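Local coordinates for protein trichothecene 3-O-acetyltransferase (Gibberella zeae, PDB 2RKV) that transfers an acetyl group from acetyl coenzyme A to the 3-hydroxyl of trichothecene mycotoxins such as T-2 toxin and deoxynivalenol, at residues A57-A62 and F74-E79; I19-S24 and G154-M159. All coordinates share one frame; numbering follows the deposited sequence.

Contact 1. Residues A57-A62 and F74-E79; sequences AGQVKA and FIVPFE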
loop_
_atom_site.group_PDB
_atom_site.type_symbol
_atom_site.label_atom_id
_atom_site.label_comp_id
_atom_site.label_asym_id
_atom_site.label_seq_id
_atom_site.Cartn_x
_atom_site.Cartn_y
_atom_site.Cartn_z
ATOM N N ALA A 57 16.982 11.107 -3.812
ATOM C CA ALA A 57 18.090 10.243 -4.237
ATOM C C ALA A 57 18.835 9.614 -3.053
ATOM O O ALA A 57 19.853 8.944 -3.239
ATOM C CB ALA A 57 19.070 11.034 -5.129
ATOM N N GLY A 58 18.314 9.823 -1.844
ATOM C CA GLY A 58 18.981 9.379 -0.627
ATOM C C GLY A 58 18.684 7.935 -0.255
ATOM O O GLY A 58 18.080 7.189 -1.035
ATOM N N GLN A 59 19.101 7.561 0.950
ATOM C CA GLN A 59 18.879 6.221 1.496
ATOM C C GLN A 59 18.381 6.364 2.928
ATOM O O GLN A 59 18.647 7.379 3.585
ATOM C CB GLN A 59 20.193 5.414 1.480
ATOM C CG GLN A 59 21.274 6.014 2.389
ATOM C CD GLN A 59 22.566 5.226 2.399
ATOM O OE1 GLN A 59 22.575 4.026 2.693
ATOM N NE2 GLN A 59 23.674 5.908 2.117
ATOM N N VAL A 60 17.686 5.342 3.419
ATOM C CA VAL A 60 17.249 5.303 4.812
ATOM C C VAL A 60 18.326 4.587 5.622
ATOM O O VAL A 60 18.665 3.434 5.324
ATOM C CB VAL A 60 15.879 4.577 4.941
ATOM C CG1 VAL A 60 15.496 4.378 6.413
ATOM C CG2 VAL A 60 14.791 5.350 4.185
ATOM N N LYS A 61 18.876 5.269 6.627
ATOM C CA LYS A 61 19.971 4.709 7.422
ATOM C C LYS A 61 19.714 4.815 8.918
ATOM O O LYS A 61 19.472 5.908 9.434
ATOM C CB LYS A 61 21.299 5.380 7.069
ATOM C CG LYS A 61 22.494 4.659 7.649
ATOM C CD LYS A 61 23.612 4.520 6.623
ATOM C CE LYS A 61 24.650 3.501 7.086
ATOM N NZ LYS A 61 24.123 2.096 7.096
ATOM N N ALA A 62 19.768 3.667 9.599
ATOM C CA ALA A 62 19.579 3.609 11.042
ATOM C C ALA A 62 20.882 3.897 11.773
ATOM O O ALA A 62 21.969 3.584 11.278
ATOM C CB ALA A 62 19.027 2.236 11.448
ATOM N N PHE A 74 17.221 7.829 9.474
ATOM C CA PHE A 74 17.279 9.138 8.834
ATOM C C PHE A 74 17.403 8.912 7.331
ATOM O O PHE A 74 17.990 7.917 6.898
ATOM C CB PHE A 74 18.517 9.920 9.303
ATOM C CG PHE A 74 18.521 10.264 10.776
ATOM C CD1 PHE A 74 18.901 9.321 11.732
ATOM C CD2 PHE A 74 18.175 11.546 11.205
ATOM C CE1 PHE A 74 18.903 9.644 13.107
ATOM C CE2 PHE A 74 18.176 11.877 12.571
ATOM C CZ PHE A 74 18.543 10.917 13.520
ATOM N N ILE A 75 16.872 9.841 6.542
ATOM C CA ILE A 75 17.189 9.905 5.111
ATOM C C ILE A 75 18.485 10.698 4.964
ATOM O O ILE A 75 18.577 11.854 5.393
ATOM C CB ILE A 75 16.061 10.566 4.277
ATOM C CG1 ILE A 75 14.779 9.725 4.368
ATOM C CG2 ILE A 75 16.499 10.727 2.818
ATOM C CD1 ILE A 75 13.510 10.441 3.885
ATOM N N VAL A 76 19.482 10.062 4.366
ATOM C CA VAL A 76 20.812 10.658 4.221
ATOM C C VAL A 76 21.304 10.445 2.785
ATOM O O VAL A 76 20.747 9.640 2.054
ATOM C CB VAL A 76 21.815 10.067 5.258
ATOM C CG1 VAL A 76 21.376 10.409 6.670
ATOM C CG2 VAL A 76 21.952 8.547 5.100
ATOM N N PRO A 77 22.336 11.190 2.361
ATOM C CA PRO A 77 22.786 11.028 0.976
ATOM C C PRO A 77 23.174 9.588 0.602
ATOM O O PRO A 77 23.571 8.791 1.462
ATOM C CB PRO A 77 23.985 11.978 0.881
ATOM C CG PRO A 77 23.721 13.019 1.937
ATOM C CD PRO A 77 23.100 12.232 3.074
ATOM N N PHE A 78 23.018 9.270 -0.677
ATOM C CA PHE A 78 23.322 7.935 -1.193
ATOM C C PHE A 78 23.978 8.082 -2.561
ATOM O O PHE A 78 25.203 8.010 -2.663
ATOM C CB PHE A 78 22.056 7.076 -1.241
ATOM C CG PHE A 78 22.276 5.676 -1.765
ATOM C CD1 PHE A 78 21.430 5.154 -2.738
ATOM C CD2 PHE A 78 23.321 4.888 -1.286
ATOM C CE1 PHE A 78 21.613 3.861 -3.230
ATOM C CE2 PHE A 78 23.519 3.585 -1.777
ATOM C CZ PHE A 78 22.661 3.075 -2.746
ATOM N N GLU A 79 23.181 8.317 -3.601
ATOM C CA GLU A 79 23.715 8.541 -4.946
ATOM C C GLU A 79 23.156 9.838 -5.546
ATOM O O GLU A 79 22.244 10.437 -4.968
ATOM C CB GLU A 79 23.479 7.303 -5.829
ATOM C CG GLU A 79 24.305 6.113 -5.336
ATOM C CD GLU A 79 24.125 4.835 -6.140
ATOM O OE1 GLU A 79 23.216 4.748 -6.988
ATOM O OE2 GLU A 79 24.916 3.900 -5.899
#

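Contact 2. Residues I19-S24 and G154-M159; sequences IYTQIS and GQHGAM. With ZBA (12,13-Epoxytrichothec-9-ene-3,4,8,15-tetrol-4,15-diacetate-8-isovalerate), chain D.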
loop_
_atom_site.group_PDB
_atom_site.type_symbol
_atom_site.label_atom_id
_atom_site.label_comp_id
_atom_site.label_asym_id
_atom_site.label_seq_id
_atom_site.Cartn_x
_atom_site.Cartn_y
_atom_site.Cartn_z
ATOM N N ILE A 19 10.537 -3.119 4.644
ATOM C CA ILE A 19 9.627 -3.385 3.530
ATOM C C ILE A 19 9.755 -2.329 2.432
ATOM O O ILE A 19 9.975 -1.155 2.724
ATOM C CB ILE A 19 8.156 -3.412 4.029
ATOM C CG1 ILE A 19 7.900 -4.656 4.892
ATOM C CG2 ILE A 19 7.165 -3.359 2.866
ATOM C CD1 ILE A 19 6.545 -4.628 5.608
ATOM N N TYR A 20 9.614 -2.770 1.183
ATOM C CA TYR A 20 9.416 -1.877 0.046
ATOM C C TYR A 20 8.026 -2.043 -0.557
ATOM O O TYR A 20 7.598 -3.167 -0.860
ATOM C CB TYR A 20 10.478 -2.116 -1.028
ATOM C CG TYR A 20 11.770 -1.400 -0.733
ATOM C CD1 TYR A 20 12.722 -1.957 0.118
ATOM C CD2 TYR A 20 12.027 -0.145 -1.289
ATOM C CE1 TYR A 20 13.916 -1.283 0.400
ATOM C CE2 TYR A 20 13.218 0.534 -1.020
ATOM C CZ TYR A 20 14.148 -0.033 -0.172
ATOM O OH TYR A 20 15.316 0.645 0.092
ATOM N N THR A 21 7.325 -0.922 -0.730
ATOM C CA THR A 21 6.043 -0.906 -1.439
ATOM C C THR A 21 6.287 -0.797 -2.938
ATOM O O THR A 21 6.957 0.138 -3.384
ATOM C CB THR A 21 5.166 0.289 -1.008
ATOM O OG1 THR A 21 4.960 0.247 0.411
ATOM C CG2 THR A 21 3.812 0.263 -1.736
ATOM N N GLN A 22 5.736 -1.738 -3.708
ATOM C CA GLN A 22 5.886 -1.740 -5.168
ATOM C C GLN A 22 4.572 -1.417 -5.864
ATOM O O GLN A 22 3.503 -1.816 -5.413
ATOM C CB GLN A 22 6.359 -3.108 -5.678
ATOM C CG GLN A 22 7.567 -3.690 -4.957
ATOM C CD GLN A 22 7.659 -5.190 -5.138
ATOM O OE1 GLN A 22 6.635 -5.873 -5.269
ATOM N NE2 GLN A 22 8.880 -5.718 -5.131
ATOM N N ILE A 23 4.657 -0.706 -6.983
ATOM C CA ILE A 23 3.508 -0.515 -7.858
ATOM C C ILE A 23 4.031 -0.486 -9.291
ATOM O O ILE A 23 5.120 0.052 -9.546
ATOM C CB ILE A 23 2.693 0.770 -7.490
ATOM C CG1 ILE A 23 1.351 0.843 -8.238
ATOM C CG2 ILE A 23 3.552 2.044 -7.684
ATOM C CD1 ILE A 23 0.296 -0.160 -7.760
ATOM N N SER A 24 3.274 -1.092 -10.206
ATOM C CA SER A 24 3.631 -1.119 -11.619
ATOM C C SER A 24 2.579 -0.435 -12.470
ATOM O O SER A 24 1.373 -0.610 -12.247
ATOM C CB SER A 24 3.829 -2.561 -12.118
ATOM O OG SER A 24 4.852 -3.219 -11.382
ATOM N N GLY A 154 9.151 2.027 -3.073
ATOM C CA GLY A 154 9.395 3.042 -2.042
ATOM C C GLY A 154 9.701 2.386 -0.707
ATOM O O GLY A 154 8.982 1.479 -0.282
ATOM N N GLN A 155 10.752 2.855 -0.036
ATOM C CA GLN A 155 11.113 2.346 1.289
ATOM C C GLN A 155 9.991 2.711 2.254
ATOM O O GLN A 155 9.704 3.896 2.439
ATOM C CB GLN A 155 12.435 2.958 1.758
ATOM C CG GLN A 155 13.249 2.030 2.658
ATOM C CD GLN A 155 12.469 1.608 3.876
ATOM O OE1 GLN A 155 12.148 0.423 4.049
ATOM N NE2 GLN A 155 12.115 2.569 4.702
ATOM N N HIS A 156 9.342 1.738 2.879
ATOM C CA HIS A 156 8.137 2.025 3.630
ATOM C C HIS A 156 8.287 2.863 4.896
ATOM O O HIS A 156 7.346 3.421 5.313
ATOM C CB HIS A 156 7.348 0.721 3.962
ATOM C CG HIS A 156 5.855 0.879 4.059
ATOM N ND1 HIS A 156 5.225 1.971 4.598
ATOM C CD2 HIS A 156 4.869 0.058 3.661
ATOM C CE1 HIS A 156 3.919 1.806 4.549
ATOM N NE2 HIS A 156 3.678 0.642 3.993
ATOM N N GLY A 157 9.461 2.847 5.497
ATOM C CA GLY A 157 9.728 3.768 6.614
ATOM C C GLY A 157 9.723 5.217 6.133
ATOM O O GLY A 157 9.349 6.132 6.872
ATOM N N ALA A 158 10.131 5.411 4.883
ATOM C CA ALA A 158 10.219 6.748 4.279
ATOM C C ALA A 158 8.914 7.233 3.667
ATOM O O ALA A 158 8.727 8.438 3.474
ATOM C CB ALA A 158 11.321 6.780 3.228
ATOM N N MET A 159 8.010 6.309 3.348
ATOM C CA MET A 159 6.763 6.697 2.689
ATOM C C MET A 159 5.697 5.626 2.761
ATOM O O MET A 159 5.994 4.444 2.609
ATOM C CB MET A 159 7.013 7.058 1.213
ATOM C CG MET A 159 7.523 5.908 0.340
ATOM S SD MET A 159 8.080 6.476 -1.297
ATOM C CE MET A 159 9.647 7.214 -0.832
HETATM O O18 ZBA D . 2.240 -7.900 6.791
HETATM C C44 ZBA D . 3.269 -7.364 6.712
HETATM C C45 ZBA D . 4.520 -7.755 7.412
HETATM C C46 ZBA D . 5.460 -8.409 6.511
HETATM C C48 ZBA D . 4.872 -9.592 5.936
HETATM C C47 ZBA D . 6.723 -8.952 7.106
HETATM O O17 ZBA D . 3.438 -6.307 5.910
HETATM C C31 ZBA D . 2.422 -5.905 4.979
HETATM C C30 ZBA D . 1.404 -5.015 5.610
HETATM C C32 ZBA D . 3.149 -5.308 3.833
HETATM C C39 ZBA D . 4.066 -6.269 3.112
HETATM C C33 ZBA D . 3.022 -4.055 3.521
HETATM C C34 ZBA D . 2.138 -3.099 4.225
HETATM O O10 ZBA D . 0.947 -3.043 3.416
HETATM C C29 ZBA D . 1.747 -3.526 5.653
HETATM C C38 ZBA D . 2.951 -3.306 6.562
HETATM O O12 ZBA D . 2.910 -4.199 7.665
HETATM C C40 ZBA D . 3.293 -3.823 8.874
HETATM C C41 ZBA D . 3.168 -4.976 9.842
HETATM O O13 ZBA D . 3.648 -2.791 9.190
HETATM C C28 ZBA D . 0.525 -2.641 6.145
HETATM C C37 ZBA D . 0.145 -2.865 7.621
HETATM C C35 ZBA D . -0.623 -2.906 5.179
HETATM C C25 ZBA D . -0.121 -2.297 3.922
HETATM C C36 ZBA D . -1.772 -3.751 5.343
HETATM O O11 ZBA D . -1.880 -2.376 5.622
HETATM C C27 ZBA D . 0.792 -1.137 5.807
HETATM C C26 ZBA D . 0.291 -0.936 4.388
HETATM O O16 ZBA D . 1.242 -0.344 3.548
HETATM O O14 ZBA D . -0.061 -0.388 6.679
HETATM C C42 ZBA D . 0.145 0.850 7.110
HETATM O O15 ZBA D . -0.612 1.409 7.836
HETATM C C43 ZBA D . 1.344 1.412 6.546
HETATM O O HOH W 1 4.888 3.035 0.563
#

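Contact 1. Residues A57-A62 and F74-E79
Gln-59 to Lys-61 pair antiparallel with Phe-74 to Val-76, the two short strand axes approaching to 4.7 Å with 129° between their directions. Gln-59 and Val-76 form a hydrogen-bonded pair, as do Lys-61 and Phe-74. Val-60 and Ile-75 form the non-hydrogen-bonded pair between them. In the Lys-61 and Phe-74 pair, Lys-61 N bonds to Phe-74 O and Phe-74 N bonds back to Lys-61 O. On one face, Val-76 CG2 touches both Gln-59 CG and Lys-61 CB, each at 3.8 Å. These strands are the two arms of a beta hairpin. Strand 5-6 pairs with the other edge of 72-76 and makes a three-stranded antiparallel sheet. On the opposite face, Val-60 CG2 and Ile-75 CG1 meet more loosely, at 4.4 Å. Beyond the regular pairing, the Gln-59 side chain continues the link. Its CG lies between the backbone N and the carbonyl carbon (chi1 64°), and from there Gln-59 NE2 donates to Pro-77 O at 3.0 Å. This bond is almost straight, 178° at the hydrogen, and Pro-77 O lies in the amide plane. The Gln-59 and Phe-78 side chains cross at about a right angle. Phe-78 CB packs on Gly-58 C, while CD2 of the Phe-78 ring lies 3.6 Å from Gln-59 NE2. Glu-79 CG covers one ring face. Glu-79 N makes a weak bond to Ala-57 O, and its carboxylate forms a salt bridge with Arg-83.

Contact 2. Residues I19-S24 and G154-M159
His-156 reaches from the end of one strand, past Ile-19 and Thr-21, to the bound T-2 toxin (ZBA). His-156 N donates to Ile-19 O at 3.0 Å, and its CB packs against the same oxygen. His-156 CG lies 3.8 Å from Thr-21 OG1. His-156 CD2 comes nearer, 3.3 Å from Thr-21 OG1, and also lies beside Ile-19 CG2 at the ring edge. CE1 meets toxin carbon C43. At the tip, His-156 NE2 shares a nearly straight hydrogen bond of 2.7 Å with toxin O16, which lies in the ring plane. Thr-21 OG1 is anti to the carbonyl carbon (chi1 -57°), which puts it beside the imidazole. It donates to a water that in turn donates to Met-159 O. This water sits over one face of the imidazole. Along the strands, Thr-21 and Gly-154 exchange two backbone bonds as an antiparallel hydrogen-bonded pair. Gln-155 CA lies over a face of the Tyr-20 ring, a CH-pi contact 4.0 Å from the centroid. Tyr-20 OH bonds to Pro-135 O. Ile-19 CD1 also touches the toxin, 3.5 Å from O17. The histidine opens the HGAMD sequence, consistent with the HXXXD motif of the BAHD acyltransferases, whose histidine typically serves as the general base at the active site.

From the N terminus, the chain first passes through 19-24, the first half of contact 2. It then runs through helix 35-52 into the hairpin of contact 1, which closes a short loop between 57-62 and 74-79. Contact 2 closes only when the chain returns at 154-159, so contact 1 is nested inside its much longer loop. Contact 2 joins strands 20-28 and 147-155 in the five-stranded mixed sheet, whereas contact 1 belongs to the small three-stranded sheet. Their centres lie about 14 Å apart. Val-60 connects them directly: Val-60 CG2 packs 3.9 Å from Ala-158 CB, and its side chain also touches that of Gln-155.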